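Local coordinates for nicotinate-nucleotide pyrophosphorylase (Pyrococcus furiosus, PDB 2I14), which probably catalyses the ATP-assisted formation of nicotinate mononucleotide from nicotinate and phosphoribosyl pyrophosphate, a step of NAD biosynthesis, at residues V48-P54 against K302-A307. Numbering follows the deposited sequence.
Sequences VTTTSLP and KPVDFA
Type II phosphoribosyltransferases join an alpha/beta barrel to an open-faced sandwich whose antiparallel sheet takes strands from distant parts of the chain; here residues 48-54 of the N-terminal part meet 302-307 of the C-terminal part. Their end-to-end directions lie 154° apart. At one end, Thr-49 of strand 43-49 and Ala-307, at the start of strand 307-313, form an antiparallel hydrogen-bonded pair: Thr-49 N donates to Ala-307 O (3.1 Å), and Ala-307 N to Thr-49 O (2.8 Å), with CA atoms 5.6 Å apart and both side chains on one face of the sheet. Beyond this pair, regular pairing gives way to a fit of shapes. An inverse gamma turn centred on Asp-305 kinks 302-307, with Phe-306 N 2.4 Å from Val-304 O, a very short hydrogen bond. The Thr-50 methyl faces this turn, CG2 lying 3.1 Å from Asp-305 O. Val-48 CG1 packs obliquely against the Phe-306 ring, 4.0 Å from CD2; Phe-88 and helix 108-131 also touch Phe-306 and Val-304. Asp-305, its side chain about 5 Å from a bound PRPP analogue at the nearest atoms, makes a weak hydrogen bond to the pocket residue His-144 of a second subunit. Leu-53 starts away from 302-307, but its m,t rotamer brings CD2 back to 3.8 Å from Val-304 CG1. Finally, the Pro-54 ring noses against the backbone of 302-307, its CG 3.3 Å from Pro-303 O and 3.7 Å from Lys-302 O.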
loop_
_atom_site.group_PDB
_atom_site.type_symbol
_atom_site.label_atom_id
_atom_site.label_comp_id
_atom_site.label_asym_id
_atom_site.label_seq_id
_atom_site.Cartn_x
_atom_site.Cartn_y
_atom_site.Cartn_z
ATOM N N VAL A 48 31.839 -20.807 -8.879
ATOM C CA VAL A 48 31.383 -20.046 -7.729
ATOM C C VAL A 48 30.585 -18.862 -8.269
ATOM O O VAL A 48 31.118 -18.023 -9.003
ATOM C CB VAL A 48 32.544 -19.547 -6.880
ATOM C CG1 VAL A 48 32.024 -18.615 -5.820
ATOM C CG2 VAL A 48 33.226 -20.717 -6.214
ATOM N N THR A 49 29.298 -18.821 -7.933
ATOM C CA THR A 49 28.406 -17.740 -8.386
ATOM C C THR A 49 27.318 -17.438 -7.350
ATOM O O THR A 49 27.338 -17.944 -6.234
ATOM C CB THR A 49 27.657 -18.132 -9.673
ATOM O OG1 THR A 49 26.787 -19.226 -9.366
ATOM C CG2 THR A 49 28.619 -18.573 -10.771
ATOM N N THR A 50 26.380 -16.589 -7.734
ATOM C CA THR A 50 25.232 -16.262 -6.890
ATOM C C THR A 50 24.132 -16.103 -7.891
ATOM O O THR A 50 24.374 -15.686 -9.028
ATOM C CB THR A 50 25.307 -14.899 -6.144
ATOM O OG1 THR A 50 25.447 -13.832 -7.087
ATOM C CG2 THR A 50 26.450 -14.867 -5.207
ATOM N N THR A 51 22.920 -16.427 -7.468
ATOM C CA THR A 51 21.768 -16.305 -8.348
ATOM C C THR A 51 21.114 -14.975 -8.049
ATOM O O THR A 51 20.171 -14.567 -8.718
ATOM C CB THR A 51 20.755 -17.434 -8.102
ATOM O OG1 THR A 51 20.425 -17.472 -6.710
ATOM C CG2 THR A 51 21.339 -18.778 -8.525
ATOM N N SER A 52 21.642 -14.296 -7.038
ATOM C CA SER A 52 21.120 -12.999 -6.639
ATOM C C SER A 52 22.119 -12.279 -5.758
ATOM O O SER A 52 23.033 -12.881 -5.211
ATOM C CB SER A 52 19.850 -13.192 -5.828
ATOM O OG SER A 52 20.191 -13.792 -4.584
ATOM N N LEU A 53 21.922 -10.983 -5.612
ATOM C CA LEU A 53 22.761 -10.166 -4.753
ATOM C C LEU A 53 21.803 -9.639 -3.696
ATOM O O LEU A 53 20.601 -9.586 -3.908
ATOM C CB LEU A 53 23.372 -9.001 -5.546
ATOM C CG LEU A 53 24.405 -9.430 -6.590
ATOM C CD1 LEU A 53 24.575 -8.337 -7.629
ATOM C CD2 LEU A 53 25.715 -9.766 -5.890
ATOM N N PRO A 54 22.319 -9.235 -2.541
ATOM C CA PRO A 54 21.434 -8.721 -1.493
ATOM C C PRO A 54 20.487 -7.661 -2.003
ATOM O O PRO A 54 20.836 -6.908 -2.896
ATOM C CB PRO A 54 22.410 -8.167 -0.470
ATOM C CG PRO A 54 23.565 -9.106 -0.605
ATOM C CD PRO A 54 23.722 -9.221 -2.097
ATOM N N LYS A 302 24.882 -7.564 4.517
ATOM C CA LYS A 302 24.527 -8.951 4.271
ATOM C C LYS A 302 25.478 -9.607 3.287
ATOM O O LYS A 302 25.866 -8.995 2.297
ATOM C CB LYS A 302 23.128 -9.062 3.675
ATOM C CG LYS A 302 22.015 -8.409 4.460
ATOM C CD LYS A 302 20.699 -8.565 3.693
ATOM C CE LYS A 302 19.680 -7.513 4.089
ATOM N NZ LYS A 302 18.533 -7.566 3.147
ATOM N N PRO A 303 25.845 -10.872 3.533
ATOM C CA PRO A 303 26.743 -11.644 2.671
ATOM C C PRO A 303 26.145 -11.823 1.278
ATOM O O PRO A 303 24.955 -11.602 1.080
ATOM C CB PRO A 303 26.841 -12.975 3.390
ATOM C CG PRO A 303 26.669 -12.591 4.822
ATOM C CD PRO A 303 25.562 -11.601 4.777
ATOM N N VAL A 304 26.971 -12.230 0.319
ATOM C CA VAL A 304 26.520 -12.482 -1.053
ATOM C C VAL A 304 26.334 -13.988 -1.088
ATOM O O VAL A 304 27.275 -14.717 -0.827
ATOM C CB VAL A 304 27.597 -12.049 -2.087
ATOM C CG1 VAL A 304 27.120 -12.318 -3.500
ATOM C CG2 VAL A 304 27.904 -10.571 -1.919
ATOM N N ASP A 305 25.121 -14.445 -1.386
ATOM C CA ASP A 305 24.813 -15.882 -1.402
ATOM C C ASP A 305 25.661 -16.600 -2.442
ATOM O O ASP A 305 25.148 -17.025 -3.478
ATOM C CB ASP A 305 23.312 -16.118 -1.700
ATOM C CG ASP A 305 22.765 -17.396 -1.037
ATOM O OD1 ASP A 305 21.649 -17.866 -1.406
ATOM O OD2 ASP A 305 23.451 -17.928 -0.132
ATOM N N PHE A 306 26.957 -16.726 -2.161
ATOM C CA PHE A 306 27.906 -17.388 -3.063
ATOM C C PHE A 306 27.836 -18.911 -2.914
ATOM O O PHE A 306 27.822 -19.424 -1.801
ATOM C CB PHE A 306 29.337 -16.895 -2.772
ATOM C CG PHE A 306 29.758 -15.708 -3.597
ATOM C CD1 PHE A 306 30.477 -14.661 -3.024
ATOM C CD2 PHE A 306 29.450 -15.638 -4.951
ATOM C CE1 PHE A 306 30.880 -13.556 -3.784
ATOM C CE2 PHE A 306 29.847 -14.537 -5.725
ATOM C CZ PHE A 306 30.563 -13.493 -5.135
ATOM N N ALA A 307 27.789 -19.632 -4.026
ATOM C CA ALA A 307 27.733 -21.084 -3.954
ATOM C C ALA A 307 28.738 -21.754 -4.884
ATOM O O ALA A 307 29.013 -21.260 -5.973
ATOM C CB ALA A 307 26.325 -21.567 -4.272
#